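Local coordinates for protein aminopeptidase N (Francisella tularensis subsp. tularensis, PDB 5DLL) that probably removes N-terminal amino acids, preferably alanine, from intracellular peptides as a zinc-dependent aminopeptidase of the M1 family, at residues A[16-21]-A[324-329]; A[162-167]-A[201-206]. One frame throughout, in Å; residues are numbered along the deposited sequence.

Interaction 1: residues A[16-21]-A[324-329]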
ATOM      1  N   LYS A  16     -20.142  13.470  10.206  1.00 66.44           N
ATOM      2  CA  LYS A  16     -20.694  12.258  10.807  1.00 61.83           C
ATOM      3  C   LYS A  16     -19.805  11.829  11.966  1.00 55.83           C
ATOM      4  O   LYS A  16     -18.583  11.893  11.859  1.00 58.17           O
ATOM      5  CB  LYS A  16     -20.800  11.150   9.758  1.00 64.27           C
ATOM      6  CG  LYS A  16     -21.920  11.383   8.750  1.00 72.41           C
ATOM      7  CD  LYS A  16     -21.696  10.649   7.435  1.00 79.05           C
ATOM      8  CE  LYS A  16     -20.665  11.345   6.556  1.00 87.39           C
ATOM      9  NZ  LYS A  16     -21.023  12.754   6.229  1.00 90.69           N
ATOM     10  N   TYR A  17     -20.416  11.400  13.069  1.00 53.43           N
ATOM     11  CA  TYR A  17     -19.681  11.125  14.309  1.00 54.27           C
ATOM     12  C   TYR A  17     -19.771   9.665  14.745  1.00 51.81           C
ATOM     13  O   TYR A  17     -20.848   9.071  14.734  1.00 53.92           O
ATOM     14  CB  TYR A  17     -20.188  12.032  15.437  1.00 58.14           C
ATOM     15  CG  TYR A  17     -19.889  13.498  15.216  1.00 62.07           C
ATOM     16  CD1 TYR A  17     -18.640  14.028  15.540  1.00 56.95           C
ATOM     17  CD2 TYR A  17     -20.849  14.356  14.673  1.00 62.01           C
ATOM     18  CE1 TYR A  17     -18.353  15.365  15.333  1.00 56.18           C
ATOM     19  CE2 TYR A  17     -20.570  15.696  14.462  1.00 63.64           C
ATOM     20  CZ  TYR A  17     -19.320  16.194  14.796  1.00 62.76           C
ATOM     21  OH  TYR A  17     -19.030  17.523  14.595  1.00 61.82           O
ATOM     22  N   LEU A  18     -18.632   9.104  15.152  1.00 56.29           N
ATOM     23  CA  LEU A  18     -18.550   7.711  15.605  1.00 53.70           C
ATOM     24  C   LEU A  18     -19.458   7.419  16.805  1.00 53.71           C
ATOM     25  O   LEU A  18     -20.076   6.355  16.871  1.00 56.73           O
ATOM     26  CB  LEU A  18     -17.096   7.353  15.948  1.00 54.40           C
ATOM     27  CG  LEU A  18     -16.811   5.964  16.539  1.00 52.61           C
ATOM     28  CD1 LEU A  18     -17.341   4.848  15.648  1.00 49.82           C
ATOM     29  CD2 LEU A  18     -15.320   5.788  16.787  1.00 55.85           C
ATOM     30  N   LYS A  19     -19.533   8.363  17.743  1.00 57.89           N
ATOM     31  CA  LYS A  19     -20.387   8.220  18.930  1.00 55.48           C
ATOM     32  C   LYS A  19     -21.886   8.205  18.600  1.00 56.16           C
ATOM     33  O   LYS A  19     -22.695   7.796  19.431  1.00 56.63           O
ATOM     34  CB  LYS A  19     -20.089   9.329  19.943  1.00 56.64           C
ATOM     35  CG  LYS A  19     -20.557  10.712  19.515  1.00 65.29           C
ATOM     36  CD  LYS A  19     -19.814  11.808  20.264  1.00 78.67           C
ATOM     37  CE  LYS A  19     -20.395  13.181  19.967  1.00 89.00           C
ATOM     38  NZ  LYS A  19     -20.307  13.543  18.525  1.00 97.86           N
ATOM     39  N   ASP A  20     -22.251   8.652  17.398  1.00 55.43           N
ATOM     40  CA  ASP A  20     -23.646   8.615  16.946  1.00 58.43           C
ATOM     41  C   ASP A  20     -24.119   7.242  16.459  1.00 56.60           C
ATOM     42  O   ASP A  20     -25.304   7.084  16.156  1.00 63.73           O
ATOM     43  CB  ASP A  20     -23.875   9.637  15.823  1.00 56.72           C
ATOM     44  CG  ASP A  20     -23.745  11.072  16.296  1.00 55.78           C
ATOM     45  OD1 ASP A  20     -23.821  11.310  17.525  1.00 50.05           O
ATOM     46  OD2 ASP A  20     -23.580  11.965  15.432  1.00 48.87           O
ATOM     47  N   TYR A  21     -23.225   6.257  16.372  1.00 52.81           N
ATOM     48  CA  TYR A  21     -23.599   4.963  15.807  1.00 49.80           C
ATOM     49  C   TYR A  21     -24.802   4.359  16.535  1.00 49.70           C
ATOM     50  O   TYR A  21     -24.819   4.262  17.763  1.00 45.98           O
ATOM     51  CB  TYR A  21     -22.433   3.958  15.811  1.00 46.84           C
ATOM     52  CG  TYR A  21     -22.876   2.557  15.406  1.00 45.39           C
ATOM     53  CD1 TYR A  21     -22.968   2.186  14.057  1.00 41.12           C
ATOM     54  CD2 TYR A  21     -23.243   1.614  16.369  1.00 43.05           C
ATOM     55  CE1 TYR A  21     -23.392   0.914  13.688  1.00 37.92           C
ATOM     56  CE2 TYR A  21     -23.671   0.345  16.007  1.00 42.37           C
ATOM     57  CZ  TYR A  21     -23.746   0.001  14.669  1.00 39.21           C
ATOM     58  OH  TYR A  21     -24.172  -1.262  14.330  1.00 39.13           O
ATOM     59  N   ASP A 324     -18.767  -0.207  10.988  1.00 42.01           N
ATOM     60  CA  ASP A 324     -18.892   1.095  10.344  1.00 43.34           C
ATOM     61  C   ASP A 324     -17.559   1.462   9.689  1.00 43.21           C
ATOM     62  O   ASP A 324     -16.578   0.739   9.840  1.00 43.01           O
ATOM     63  CB  ASP A 324     -19.315   2.150  11.369  1.00 47.22           C
ATOM     64  CG  ASP A 324     -18.359   2.238  12.547  1.00 50.37           C
ATOM     65  OD1 ASP A 324     -17.163   2.534  12.324  1.00 50.02           O
ATOM     66  OD2 ASP A 324     -18.801   2.014  13.695  1.00 46.47           O
ATOM     67  N   TRP A 325     -17.514   2.585   8.980  1.00 44.49           N
ATOM     68  CA  TRP A 325     -16.313   2.967   8.230  1.00 45.51           C
ATOM     69  C   TRP A 325     -15.233   3.669   9.067  1.00 45.26           C
ATOM     70  O   TRP A 325     -14.173   4.002   8.538  1.00 50.87           O
ATOM     71  CB  TRP A 325     -16.695   3.831   7.026  1.00 49.11           C
ATOM     72  CG  TRP A 325     -17.619   3.126   6.078  1.00 49.87           C
ATOM     73  CD1 TRP A 325     -18.935   3.412   5.847  1.00 44.16           C
ATOM     74  CD2 TRP A 325     -17.300   2.003   5.248  1.00 44.72           C
ATOM     75  NE1 TRP A 325     -19.452   2.540   4.916  1.00 46.08           N
ATOM     76  CE2 TRP A 325     -18.470   1.665   4.533  1.00 46.11           C
ATOM     77  CE3 TRP A 325     -16.138   1.253   5.037  1.00 42.45           C
ATOM     78  CZ2 TRP A 325     -18.509   0.608   3.621  1.00 47.19           C
ATOM     79  CZ3 TRP A 325     -16.176   0.201   4.130  1.00 44.71           C
ATOM     80  CH2 TRP A 325     -17.354  -0.112   3.434  1.00 45.04           C
ATOM     81  N   PHE A 326     -15.491   3.892  10.358  1.00 44.24           N
ATOM     82  CA  PHE A 326     -14.445   4.359  11.290  1.00 48.83           C
ATOM     83  C   PHE A 326     -13.547   3.178  11.665  1.00 42.96           C
ATOM     84  O   PHE A 326     -12.386   3.340  12.059  1.00 39.95           O
ATOM     85  CB  PHE A 326     -15.056   4.956  12.568  1.00 48.71           C
ATOM     86  CG  PHE A 326     -15.978   6.121  12.326  1.00 48.53           C
ATOM     87  CD1 PHE A 326     -17.340   5.924  12.123  1.00 49.96           C
ATOM     88  CD2 PHE A 326     -15.487   7.419  12.320  1.00 50.54           C
ATOM     89  CE1 PHE A 326     -18.191   6.997  11.909  1.00 48.61           C
ATOM     90  CE2 PHE A 326     -16.331   8.499  12.109  1.00 49.27           C
ATOM     91  CZ  PHE A 326     -17.686   8.287  11.904  1.00 51.55           C
ATOM     92  N   GLN A 327     -14.117   1.986  11.511  1.00 41.18           N
ATOM     93  CA  GLN A 327     -13.480   0.724  11.836  1.00 41.79           C
ATOM     94  C   GLN A 327     -12.601   0.192  10.687  1.00 41.65           C
ATOM     95  O   GLN A 327     -12.340  -1.009  10.602  1.00 43.90           O
ATOM     96  CB  GLN A 327     -14.584  -0.290  12.190  1.00 45.49           C
ATOM     97  CG  GLN A 327     -14.721  -0.636  13.665  1.00 48.85           C
ATOM     98  CD  GLN A 327     -14.906   0.552  14.595  1.00 48.12           C
ATOM     99  OE1 GLN A 327     -14.130   0.750  15.531  1.00 58.92           O
ATOM    100  NE2 GLN A 327     -15.946   1.328  14.360  1.00 45.88           N
ATOM    101  N   LEU A 328     -12.113   1.089   9.836  1.00 46.66           N
ATOM    102  CA  LEU A 328     -11.402   0.711   8.614  1.00 45.48           C
ATOM    103  C   LEU A 328      -9.948   0.304   8.883  1.00 47.53           C
ATOM    104  O   LEU A 328      -9.341  -0.405   8.077  1.00 61.77           O
ATOM    105  CB  LEU A 328     -11.463   1.866   7.605  1.00 47.88           C
ATOM    106  CG  LEU A 328     -11.638   1.548   6.116  1.00 48.79           C
ATOM    107  CD1 LEU A 328     -12.709   0.500   5.864  1.00 53.16           C
ATOM    108  CD2 LEU A 328     -11.979   2.827   5.374  1.00 51.12           C
ATOM    109  N   SER A 329      -9.396   0.742  10.015  1.00 51.37           N
ATOM    110  CA  SER A 329      -8.061   0.306  10.461  1.00 47.70           C
ATOM    111  C   SER A 329      -8.023  -1.168  10.894  1.00 48.95           C
ATOM    112  O   SER A 329      -6.942  -1.726  11.094  1.00 48.46           O
ATOM    113  CB  SER A 329      -7.568   1.183  11.614  1.00 46.83           C
ATOM    114  OG  SER A 329      -8.402   1.049  12.753  1.00 50.76           O
TER
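Leu18 and Phe326 bring the two backbones closest, CA to CA 6.8 Å, where the chain leaves the short strand 16-17 for a 3-10 turn and meets the loop before helix 328-346; no hydrogen bond joins the segments. Leu18 lies on the Phe326 ring, its CB 3.8 Å from the centroid and only 6° off the normal, a CH-pi contact over the face. With CG anti to the backbone N (chi1 176°), the leucine runs back along the phenylalanine side chain, and CD1 comes 3.7 Å from Phe326 CD1. Leu18 CD1 also comes 3.7 Å from Asp324 OD2. Lys16 O lies at the edge of the Phe326 ring, 3.7 Å from Phe326 CZ. Asp324 is kept in place within its own loop: OD1 accepts from Phe326 N at 2.9 Å through its anti lone pair, closing an Asx turn, and takes a weak bond from Gln327 NE2. Around this, strand 16-17 pairs antiparallel with strand 380-381, whose Tyr381 meets Phe326 edge-to-face, as does Phe387. Gln327 occupies the N-cap position of helix 328-346, which carries the zinc ligand Glu332, so the N-terminal segment packs against the approach to a metal-bearing helix.

Interaction 2: residues A[162-167]-A[201-206]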
ATOM      1  N   LYS A 162     -24.264 -13.399 -27.613  1.00 71.57           N
ATOM      2  CA  LYS A 162     -23.261 -12.923 -28.561  1.00 77.23           C
ATOM      3  C   LYS A 162     -22.317 -11.926 -27.888  1.00 66.77           C
ATOM      4  O   LYS A 162     -21.092 -12.066 -27.961  1.00 61.05           O
ATOM      5  CB  LYS A 162     -23.953 -12.260 -29.761  1.00 90.45           C
ATOM      6  CG  LYS A 162     -23.095 -12.132 -31.011  1.00 91.08           C
ATOM      7  CD  LYS A 162     -23.258 -13.336 -31.921  1.00101.73           C
ATOM      8  CE  LYS A 162     -22.431 -13.194 -33.187  1.00114.29           C
ATOM      9  NZ  LYS A 162     -20.971 -13.110 -32.904  1.00122.31           N
ATOM     10  N   LYS A 163     -22.902 -10.936 -27.217  1.00 59.87           N
ATOM     11  CA  LYS A 163     -22.139  -9.833 -26.634  1.00 61.97           C
ATOM     12  C   LYS A 163     -21.630 -10.101 -25.214  1.00 58.40           C
ATOM     13  O   LYS A 163     -20.567  -9.597 -24.840  1.00 55.27           O
ATOM     14  CB  LYS A 163     -22.973  -8.548 -26.648  1.00 68.58           C
ATOM     15  CG  LYS A 163     -23.249  -8.017 -28.047  1.00 76.14           C
ATOM     16  CD  LYS A 163     -23.858  -6.623 -28.029  1.00 75.80           C
ATOM     17  CE  LYS A 163     -25.304  -6.648 -27.562  1.00 78.08           C
ATOM     18  NZ  LYS A 163     -25.944  -5.308 -27.669  1.00 75.00           N
ATOM     19  N   TYR A 164     -22.378 -10.879 -24.429  1.00 49.65           N
ATOM     20  CA  TYR A 164     -22.033 -11.110 -23.023  1.00 48.07           C
ATOM     21  C   TYR A 164     -22.047 -12.596 -22.666  1.00 46.60           C
ATOM     22  O   TYR A 164     -22.869 -13.045 -21.863  1.00 45.37           O
ATOM     23  CB  TYR A 164     -22.981 -10.315 -22.116  1.00 50.42           C
ATOM     24  CG  TYR A 164     -23.103  -8.872 -22.539  1.00 56.38           C
ATOM     25  CD1 TYR A 164     -22.031  -7.995 -22.400  1.00 57.93           C
ATOM     26  CD2 TYR A 164     -24.277  -8.388 -23.114  1.00 57.03           C
ATOM     27  CE1 TYR A 164     -22.124  -6.675 -22.805  1.00 56.68           C
ATOM     28  CE2 TYR A 164     -24.379  -7.070 -23.521  1.00 57.82           C
ATOM     29  CZ  TYR A 164     -23.299  -6.220 -23.366  1.00 58.41           C
ATOM     30  OH  TYR A 164     -23.402  -4.908 -23.767  1.00 75.44           O
ATOM     31  N   PRO A 165     -21.121 -13.371 -23.259  1.00 48.98           N
ATOM     32  CA  PRO A 165     -21.075 -14.809 -22.964  1.00 50.37           C
ATOM     33  C   PRO A 165     -20.582 -15.110 -21.543  1.00 49.81           C
ATOM     34  O   PRO A 165     -20.890 -16.172 -20.989  1.00 45.52           O
ATOM     35  CB  PRO A 165     -20.103 -15.359 -24.019  1.00 50.52           C
ATOM     36  CG  PRO A 165     -19.268 -14.191 -24.433  1.00 52.82           C
ATOM     37  CD  PRO A 165     -20.135 -12.974 -24.282  1.00 49.76           C
ATOM     38  N   ILE A 166     -19.819 -14.185 -20.968  1.00 43.57           N
ATOM     39  CA  ILE A 166     -19.325 -14.328 -19.607  1.00 43.57           C
ATOM     40  C   ILE A 166     -20.195 -13.471 -18.704  1.00 42.03           C
ATOM     41  O   ILE A 166     -20.211 -12.250 -18.840  1.00 43.04           O
ATOM     42  CB  ILE A 166     -17.845 -13.891 -19.501  1.00 43.98           C
ATOM     43  CG1 ILE A 166     -16.959 -14.776 -20.394  1.00 45.16           C
ATOM     44  CG2 ILE A 166     -17.365 -13.911 -18.053  1.00 43.23           C
ATOM     45  CD1 ILE A 166     -17.047 -16.264 -20.116  1.00 40.67           C
ATOM     46  N   ILE A 167     -20.926 -14.118 -17.798  1.00 40.33           N
ATOM     47  CA  ILE A 167     -21.817 -13.420 -16.865  1.00 43.00           C
ATOM     48  C   ILE A 167     -21.559 -13.902 -15.436  1.00 44.23           C
ATOM     49  O   ILE A 167     -21.964 -14.999 -15.053  1.00 45.22           O
ATOM     50  CB  ILE A 167     -23.311 -13.570 -17.255  1.00 48.05           C
ATOM     51  CG1 ILE A 167     -23.656 -15.008 -17.661  1.00 45.09           C
ATOM     52  CG2 ILE A 167     -23.651 -12.634 -18.412  1.00 48.80           C
ATOM     53  CD1 ILE A 167     -25.137 -15.235 -17.883  1.00 44.07           C
ATOM     54  N   LEU A 201     -20.753  -7.664  -9.980  1.00 38.44           N
ATOM     55  CA  LEU A 201     -21.291  -8.271 -11.191  1.00 40.05           C
ATOM     56  C   LEU A 201     -20.396  -7.889 -12.361  1.00 40.34           C
ATOM     57  O   LEU A 201     -19.938  -6.751 -12.447  1.00 50.34           O
ATOM     58  CB  LEU A 201     -22.721  -7.783 -11.441  1.00 43.09           C
ATOM     59  CG  LEU A 201     -23.398  -8.242 -12.748  1.00 46.99           C
ATOM     60  CD1 LEU A 201     -24.898  -8.426 -12.552  1.00 46.12           C
ATOM     61  CD2 LEU A 201     -23.122  -7.294 -13.913  1.00 47.78           C
ATOM     62  N   VAL A 202     -20.143  -8.843 -13.253  1.00 40.45           N
ATOM     63  CA  VAL A 202     -19.409  -8.581 -14.493  1.00 37.97           C
ATOM     64  C   VAL A 202     -20.029  -9.366 -15.645  1.00 38.05           C
ATOM     65  O   VAL A 202     -20.334 -10.550 -15.503  1.00 40.40           O
ATOM     66  CB  VAL A 202     -17.926  -8.979 -14.377  1.00 39.08           C
ATOM     67  CG1 VAL A 202     -17.220  -8.814 -15.721  1.00 43.21           C
ATOM     68  CG2 VAL A 202     -17.231  -8.172 -13.287  1.00 36.35           C
ATOM     69  N   ALA A 203     -20.198  -8.701 -16.784  1.00 41.18           N
ATOM     70  CA  ALA A 203     -20.708  -9.345 -17.993  1.00 43.29           C
ATOM     71  C   ALA A 203     -19.990  -8.804 -19.225  1.00 40.29           C
ATOM     72  O   ALA A 203     -19.944  -7.591 -19.436  1.00 36.93           O
ATOM     73  CB  ALA A 203     -22.207  -9.130 -18.118  1.00 49.19           C
ATOM     74  N   GLY A 204     -19.435  -9.701 -20.036  1.00 38.85           N
ATOM     75  CA  GLY A 204     -18.686  -9.288 -21.218  1.00 40.71           C
ATOM     76  C   GLY A 204     -18.189 -10.426 -22.078  1.00 41.73           C
ATOM     77  O   GLY A 204     -18.444 -11.595 -21.792  1.00 45.76           O
ATOM     78  N   ASP A 205     -17.482 -10.064 -23.143  1.00 45.95           N
ATOM     79  CA  ASP A 205     -16.793 -11.020 -24.004  1.00 52.23           C
ATOM     80  C   ASP A 205     -15.318 -11.078 -23.571  1.00 54.18           C
ATOM     81  O   ASP A 205     -14.476 -10.313 -24.056  1.00 59.61           O
ATOM     82  CB  ASP A 205     -16.939 -10.579 -25.467  1.00 56.60           C
ATOM     83  CG  ASP A 205     -16.539 -11.654 -26.462  1.00 58.71           C
ATOM     84  OD1 ASP A 205     -15.976 -12.692 -26.055  1.00 60.35           O
ATOM     85  OD2 ASP A 205     -16.788 -11.447 -27.671  1.00 54.78           O
ATOM     86  N   LEU A 206     -15.018 -11.981 -22.640  1.00 56.11           N
ATOM     87  CA  LEU A 206     -13.694 -12.052 -22.022  1.00 52.71           C
ATOM     88  C   LEU A 206     -13.039 -13.414 -22.191  1.00 50.45           C
ATOM     89  O   LEU A 206     -13.688 -14.450 -22.025  1.00 51.67           O
ATOM     90  CB  LEU A 206     -13.791 -11.736 -20.527  1.00 50.60           C
ATOM     91  CG  LEU A 206     -14.207 -10.308 -20.164  1.00 55.10           C
ATOM     92  CD1 LEU A 206     -14.445 -10.191 -18.667  1.00 55.10           C
ATOM     93  CD2 LEU A 206     -13.166  -9.297 -20.623  1.00 54.63           C
TER
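Tyr164 and Ile166 both carry a first torsion that sets a branch anti to the carbonyl carbon, CG of Tyr164 (chi1 -49°) and CG1 of Ile166 (chi1 -61°), and each uses it to reach the 201-206 segment. The tyrosine ring turns an edge to Gly204, whose CA lies near the ring plane, 3.8 Å from Tyr164 CD1. Ile166 extends CG1 to the last residue of the other segment, 3.7 Å from Leu206 O, and its CB approaches Gly204 O. Beside it, Pro165 CD comes to 3.3 Å from Gly204 O. The backbones run antiparallel, with Ile166 and Gly204 a hydrogen-bonded pair: Ile166 N donates to Gly204 O at 3.0 Å, and Gly204 N returns a bond to Ile166 O at 2.9 Å. Ile166 O also receives the CA-H of Ala203 at 3.1 Å. The next pair, Ile167 with Ala203, is non-hydrogen-bonded, and its side chains lie on the other face of the sheet from Ile166, where Ile167 CG2 meets Ala203 CB at 3.8 Å. That face packs on strands 150-160 and 183-191, through Ile157 and Ala186, whereas Ile166 leans on Tyr226 of strand 220-227. Tyr164 OH is hydrogen-bonded to Lys123. Segment 162-167 belongs to the M1 N-terminal domain, away from the zinc site. The chemistry is thus mainly backbone pairing: reciprocal bonds fix 166-169 as an outermost strand of a four-stranded antiparallel sheet in this chain, and the apolar groups on its two faces join that sheet to its neighbours.

From the N terminus, the chain passes through 16-21 and then builds the strands of the N-terminal region before reaching 162-167. Interaction 2 closes a loop of 33 residues, 22 of them in strands, when 201-206 comes back beside that segment. The chain goes on through helix 297-312, and interaction 1 closes the far longer loop of 302 residues at 324-329. Interaction 2 is therefore nested inside interaction 1. The two do not touch: they lie about 37 Å apart between centres. The shorter closure joins two strands of one sheet, while the longer brings the start of the chain to the zinc-bearing domain.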